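Local coordinates for Hut operon positive regulatory protein (Bacillus subtilis, PDB 4H4L) that binds regulatory sequences on the hut mRNA when histidine is present, suppressing transcription termination and so switching on the operon for histidine utilization, at residues 13-18 with 122-126; 36-42 with 102-108. The protein carries 1 engineered substitution. Residues are numbered along the deposited sequence.

Both contacts are built on the same four-stranded antiparallel sheet, with their centres about 7 Å apart, but they use it differently. Contact 1 lays the N-terminal helix 9-17 on one face of strand 120-130; it is wholly buried, binds mainly through side chains and has a single hydrogen bond, between two serines. Contact 2 pairs the edge strand 36-44 with strand 99-109 through a ladder of backbone hydrogen bonds, and runs from buried residues to exposed lysines. Strands 99-109 and 120-130 are neighbours, so the contacts join directly: Y126 O lies 2.7 Å from R103 N, probably a hydrogen bond, and L17 packs on R103 and A105.

Contact 1 (13-18 with 122-126); sequences SVLLLL and AVSLY
The last turn of helix 9-17 packs along strand 122-126, an inner strand of the HutP antiparallel sheet, in alpha/beta packing. The segment axes come within 8.6 Å and run roughly the same way, 33° apart (signed crossing -33°). The nearest CA pairs are V14-S124 (6.3 Å) and L17-Y126 (7.2 Å). Residues 13-17 are helical, with L17 N to S13 O and L18 N to V14 O both 2.8 Å; the strand is extended, its phi between -110° and -145°. A122, S124 and Y126 point their CA-CB bonds toward the helix, while V123 and L125 point away, onto helix 70-87 on the other face. S13 (chi1 p) and S124 (chi1 m) bring their hydroxyls together: S124 OG donates to S13 OG at 2.8 Å, and S13 OG also bonds to G10 O, which satisfies a polar pair inside the core. V14 CG2 rests 3.7 Å from S124 OG. L17 is wedged against the strand, with chi1 at -138°, between wells: L17 CD1 sits only 2.9 Å from S124 O and 3.6 Å from S124 CB, and L17 CD2 is 3.9 Å from Y126 CB. V14 and L18 also touch F141 of strand 137-147 and pack against a second subunit of the hexamer, as R11 of that subunit does on Y126. The Y126 hydroxyl bonds to E139. With Y126 at chi1 t and L18 in the mt rotamer, L18 CD2 makes a CH-pi contact over the ring face, 3.8 Å from the Y126 ring centroid.

Contact 2 (36-42 with 102-108); sequences KVCLGKV and LRFAVLR
F104 and R103 lose the most surface in this antiparallel strand pair, at the edge of the HutP sheet. Strands 36-42 and 102-108 run 163° apart with axes 4.7 Å at closest approach, in register K36-R108 through L39-A105 to V42-L102. K36-R108, C38-V106 and G40-F104 are hydrogen-bonded pairs: R108 N to K36 O is 3.1 Å, V106 N to C38 O 2.8 Å and F104 N to G40 O 2.9 Å. The reverse bonds from C38 N to V106 O (3.2 Å) and G40 N to F104 O (3.1 Å) are weak.

F104, chi1 p, swings its ring across the strand over G40, where a beta-carbon would clash with the ring. C38 SG lies at the ring edge, 4.5 Å from F104 CE1, and V42 CG1 is 4.2 Å from F104 CD2; I54 and A57 of helix 47-60 pack on the same side chain. On the opposite face, R103 extends with chi1 to chi3 all t, bringing R103 NH2 to 3.2 Å from L39 CD1. L39 (mt) turns L39 CD2 onto A105 CB at 3.6 Å, and V37 CG2 meets L107 CD2 at 3.5 Å; helix 9-17 covers V37, L39, R103 and A105. On the F104 side, R108 leads away from the pair to salt bridges with E71 and D119. Beneath the F104 ring, G40 CA makes a CH-pi contact 3.8 Å from the centroid.

Contact 1 (13-18 with 122-126)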
loop_
_atom_site.group_PDB
_atom_site.type_symbol
_atom_site.label_atom_id
_atom_site.label_comp_id
_atom_site.label_asym_id
_atom_site.label_seq_id
_atom_site.Cartn_x
_atom_site.Cartn_y
_atom_site.Cartn_z
ATOM N N SER A 13 -7.964 5.760 26.117
ATOM C CA SER A 13 -7.152 4.561 25.896
ATOM C C SER A 13 -5.671 4.901 25.763
ATOM O O SER A 13 -4.801 4.176 26.266
ATOM C CB SER A 13 -7.616 3.860 24.629
ATOM O OG SER A 13 -7.414 4.700 23.513
ATOM N N VAL A 14 -5.388 6.007 25.078
ATOM C CA VAL A 14 -4.014 6.458 24.869
ATOM C C VAL A 14 -3.347 7.014 26.139
ATOM O O VAL A 14 -2.247 6.570 26.506
ATOM C CB VAL A 14 -3.946 7.466 23.714
ATOM C CG1 VAL A 14 -2.560 8.060 23.619
ATOM C CG2 VAL A 14 -4.300 6.774 22.410
ATOM N N LEU A 15 -4.008 7.972 26.801
ATOM C CA LEU A 15 -3.568 8.434 28.119
ATOM C C LEU A 15 -3.424 7.223 29.037
ATOM O O LEU A 15 -2.494 7.129 29.843
ATOM C CB LEU A 15 -4.561 9.437 28.716
ATOM C CG LEU A 15 -4.569 10.887 28.193
ATOM C CD1 LEU A 15 -5.996 11.360 27.965
ATOM C CD2 LEU A 15 -3.806 11.876 29.083
ATOM N N LEU A 16 -4.343 6.283 28.887
ATOM C CA LEU A 16 -4.346 5.097 29.718
ATOM C C LEU A 16 -3.085 4.284 29.477
ATOM O O LEU A 16 -2.384 3.908 30.417
ATOM C CB LEU A 16 -5.597 4.261 29.445
ATOM C CG LEU A 16 -5.607 2.815 29.927
ATOM C CD1 LEU A 16 -5.525 2.742 31.456
ATOM C CD2 LEU A 16 -6.853 2.122 29.374
ATOM N N LEU A 17 -2.793 4.073 28.204
ATOM C CA LEU A 17 -1.679 3.264 27.754
ATOM C C LEU A 17 -0.331 3.912 28.057
ATOM O O LEU A 17 0.617 3.234 28.458
ATOM C CB LEU A 17 -1.819 3.046 26.254
ATOM C CG LEU A 17 -1.540 1.689 25.644
ATOM C CD1 LEU A 17 -1.835 1.824 24.170
ATOM C CD2 LEU A 17 -0.090 1.307 25.830
ATOM N N LEU A 18 -0.227 5.218 27.878
ATOM C CA LEU A 18 1.067 5.852 28.099
ATOM C C LEU A 18 1.406 6.083 29.567
ATOM O O LEU A 18 2.482 6.613 29.870
ATOM C CB LEU A 18 1.157 7.148 27.312
ATOM C CG LEU A 18 0.831 7.003 25.822
ATOM C CD1 LEU A 18 0.781 8.376 25.185
ATOM C CD2 LEU A 18 1.803 6.066 25.108
ATOM N N ALA A 122 -11.679 0.766 20.414
ATOM C CA ALA A 122 -10.461 1.471 20.096
ATOM C C ALA A 122 -9.344 0.591 20.522
ATOM O O ALA A 122 -9.330 0.159 21.658
ATOM C CB ALA A 122 -10.378 2.795 20.826
ATOM N N VAL A 123 -8.436 0.299 19.591
ATOM C CA VAL A 123 -7.286 -0.523 19.866
ATOM C C VAL A 123 -6.077 0.404 19.760
ATOM O O VAL A 123 -5.836 0.977 18.707
ATOM C CB VAL A 123 -7.233 -1.682 18.874
ATOM C CG1 VAL A 123 -6.102 -2.616 19.210
ATOM C CG2 VAL A 123 -8.551 -2.451 18.888
ATOM N N SER A 124 -5.369 0.625 20.861
ATOM C CA SER A 124 -4.298 1.612 20.856
ATOM C C SER A 124 -3.008 0.892 21.139
ATOM O O SER A 124 -2.941 0.116 22.084
ATOM C CB SER A 124 -4.525 2.702 21.922
ATOM O OG SER A 124 -5.747 3.411 21.717
ATOM N N LEU A 125 -1.987 1.135 20.321
ATOM C CA LEU A 125 -0.742 0.398 20.444
ATOM C C LEU A 125 0.382 1.344 20.826
ATOM O O LEU A 125 0.451 2.427 20.262
ATOM C CB LEU A 125 -0.426 -0.233 19.100
ATOM C CG LEU A 125 -1.395 -1.293 18.603
ATOM C CD1 LEU A 125 -1.075 -1.638 17.159
ATOM C CD2 LEU A 125 -1.259 -2.529 19.473
ATOM N N TYR A 126 1.242 0.960 21.774
ATOM C CA TYR A 126 2.476 1.727 22.039
ATOM C C TYR A 126 3.682 0.876 22.402
ATOM O O TYR A 126 3.569 -0.113 23.088
ATOM C CB TYR A 126 2.276 2.850 23.079
ATOM C CG TYR A 126 3.567 3.556 23.449
ATOM C CD1 TYR A 126 4.231 3.266 24.653
ATOM C CD2 TYR A 126 4.156 4.474 22.576
ATOM C CE1 TYR A 126 5.432 3.884 24.982
ATOM C CE2 TYR A 126 5.355 5.090 22.892
ATOM C CZ TYR A 126 5.984 4.795 24.088
ATOM O OH TYR A 126 7.170 5.420 24.386
#

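Contact 2 (36-42 with 102-108)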
loop_
_atom_site.group_PDB
_atom_site.type_symbol
_atom_site.label_atom_id
_atom_site.label_comp_id
_atom_site.label_asym_id
_atom_site.label_seq_id
_atom_site.Cartn_x
_atom_site.Cartn_y
_atom_site.Cartn_z
ATOM N N LYS A 36 -15.875 -0.725 29.211
ATOM C CA LYS A 36 -15.171 -1.992 29.230
ATOM C C LYS A 36 -13.712 -1.714 28.798
ATOM O O LYS A 36 -13.454 -1.043 27.803
ATOM C CB LYS A 36 -15.874 -2.962 28.293
ATOM C CG LYS A 36 -16.328 -4.261 28.948
ATOM C CD LYS A 36 -17.187 -4.033 30.184
ATOM C CE LYS A 36 -17.972 -5.286 30.531
ATOM N NZ LYS A 36 -17.110 -6.467 30.839
ATOM N N VAL A 37 -12.743 -2.191 29.560
ATOM C CA VAL A 37 -11.367 -1.772 29.327
ATOM C C VAL A 37 -10.358 -2.825 29.684
ATOM O O VAL A 37 -10.497 -3.512 30.675
ATOM C CB VAL A 37 -11.012 -0.453 30.047
ATOM C CG1 VAL A 37 -11.008 -0.614 31.562
ATOM C CG2 VAL A 37 -9.675 0.078 29.545
ATOM N N CYS A 38 -9.309 -2.895 28.881
ATOM C CA CYS A 38 -8.432 -4.036 28.855
ATOM C C CYS A 38 -7.020 -3.602 28.460
ATOM O O CYS A 38 -6.835 -2.770 27.573
ATOM C CB CYS A 38 -9.029 -5.035 27.864
ATOM S SG CYS A 38 -7.880 -6.199 27.156
ATOM N N LEU A 39 -6.025 -4.160 29.137
ATOM C CA LEU A 39 -4.624 -3.798 28.905
ATOM C C LEU A 39 -3.795 -5.042 28.726
ATOM O O LEU A 39 -4.256 -6.134 29.044
ATOM C CB LEU A 39 -4.071 -2.995 30.083
ATOM C CG LEU A 39 -4.722 -1.641 30.346
ATOM C CD1 LEU A 39 -3.912 -0.894 31.384
ATOM C CD2 LEU A 39 -4.814 -0.829 29.070
ATOM N N GLY A 40 -2.575 -4.885 28.229
ATOM C CA GLY A 40 -1.694 -6.032 28.030
ATOM C C GLY A 40 -0.407 -5.718 27.299
ATOM O O GLY A 40 -0.196 -4.584 26.890
ATOM N N LYS A 41 0.422 -6.747 27.119
ATOM C CA LYS A 41 1.747 -6.637 26.519
ATOM C C LYS A 41 2.126 -7.818 25.617
ATOM O O LYS A 41 1.941 -8.986 25.954
ATOM C CB LYS A 41 2.817 -6.492 27.598
ATOM C CG LYS A 41 3.125 -5.060 27.998
ATOM C CD LYS A 41 4.182 -5.028 29.097
ATOM C CE LYS A 41 3.596 -5.439 30.452
ATOM N NZ LYS A 41 2.537 -4.503 30.932
ATOM N N VAL A 42 2.686 -7.483 24.470
ATOM C CA VAL A 42 3.112 -8.473 23.489
ATOM C C VAL A 42 4.338 -7.922 22.763
ATOM O O VAL A 42 4.374 -6.738 22.380
ATOM C CB VAL A 42 1.956 -8.880 22.525
ATOM C CG1 VAL A 42 1.449 -7.696 21.707
ATOM C CG2 VAL A 42 2.359 -10.052 21.629
ATOM N N LEU A 102 5.304 -4.231 22.088
ATOM C CA LEU A 102 4.184 -3.336 22.295
ATOM C C LEU A 102 3.600 -3.435 23.697
ATOM O O LEU A 102 3.954 -4.323 24.488
ATOM C CB LEU A 102 3.119 -3.544 21.231
ATOM C CG LEU A 102 3.479 -3.179 19.787
ATOM C CD1 LEU A 102 2.281 -3.443 18.895
ATOM C CD2 LEU A 102 3.899 -1.723 19.655
ATOM N N ARG A 103 2.757 -2.463 24.012
ATOM C CA ARG A 103 1.773 -2.576 25.065
ATOM C C ARG A 103 0.513 -2.104 24.367
ATOM O O ARG A 103 0.608 -1.233 23.516
ATOM C CB ARG A 103 2.111 -1.656 26.239
ATOM C CG ARG A 103 1.095 -1.731 27.389
ATOM C CD ARG A 103 1.415 -0.821 28.581
ATOM N NE ARG A 103 0.314 -0.796 29.563
ATOM C CZ ARG A 103 0.186 0.088 30.555
ATOM N NH1 ARG A 103 1.088 1.047 30.734
ATOM N NH2 ARG A 103 -0.853 0.011 31.374
ATOM N N PHE A 104 -0.638 -2.674 24.723
ATOM C CA PHE A 104 -1.930 -2.323 24.128
ATOM C C PHE A 104 -3.037 -2.006 25.147
ATOM O O PHE A 104 -3.137 -2.631 26.219
ATOM C CB PHE A 104 -2.408 -3.430 23.156
ATOM C CG PHE A 104 -2.580 -4.780 23.802
ATOM C CD1 PHE A 104 -3.831 -5.182 24.302
ATOM C CD2 PHE A 104 -1.500 -5.665 23.906
ATOM C CE1 PHE A 104 -3.987 -6.421 24.915
ATOM C CE2 PHE A 104 -1.654 -6.930 24.511
ATOM C CZ PHE A 104 -2.900 -7.307 25.016
ATOM N N ALA A 105 -3.863 -1.040 24.785
ATOM C CA ALA A 105 -5.062 -0.728 25.512
ATOM C C ALA A 105 -6.205 -1.035 24.584
ATOM O O ALA A 105 -6.058 -0.792 23.382
ATOM C CB ALA A 105 -5.068 0.740 25.853
ATOM N N VAL A 106 -7.319 -1.563 25.112
ATOM C CA VAL A 106 -8.569 -1.723 24.338
ATOM C C VAL A 106 -9.784 -1.140 25.062
ATOM O O VAL A 106 -10.185 -1.626 26.117
ATOM C CB VAL A 106 -8.922 -3.195 24.036
ATOM C CG1 VAL A 106 -10.143 -3.264 23.132
ATOM C CG2 VAL A 106 -7.747 -3.932 23.427
ATOM N N LEU A 107 -10.385 -0.116 24.471
ATOM C CA LEU A 107 -11.568 0.521 25.035
ATOM C C LEU A 107 -12.836 0.226 24.250
ATOM O O LEU A 107 -12.810 0.210 23.021
ATOM C CB LEU A 107 -11.383 2.031 25.129
ATOM C CG LEU A 107 -11.042 2.652 26.477
ATOM C CD1 LEU A 107 -11.343 4.136 26.417
ATOM C CD2 LEU A 107 -11.859 2.032 27.595
ATOM N N ARG A 108 -13.936 0.000 24.975
ATOM C CA ARG A 108 -15.265 -0.155 24.377
ATOM C C ARG A 108 -16.388 0.596 25.124
ATOM O O ARG A 108 -16.518 0.527 26.353
ATOM C CB ARG A 108 -15.644 -1.627 24.211
ATOM C CG ARG A 108 -17.111 -1.803 23.848
ATOM C CD ARG A 108 -17.541 -3.242 24.020
ATOM N NE ARG A 108 -18.784 -3.529 23.310
ATOM C CZ ARG A 108 -19.114 -4.735 22.850
ATOM N NH1 ARG A 108 -18.282 -5.767 23.037
ATOM N NH2 ARG A 108 -20.271 -4.913 22.203
#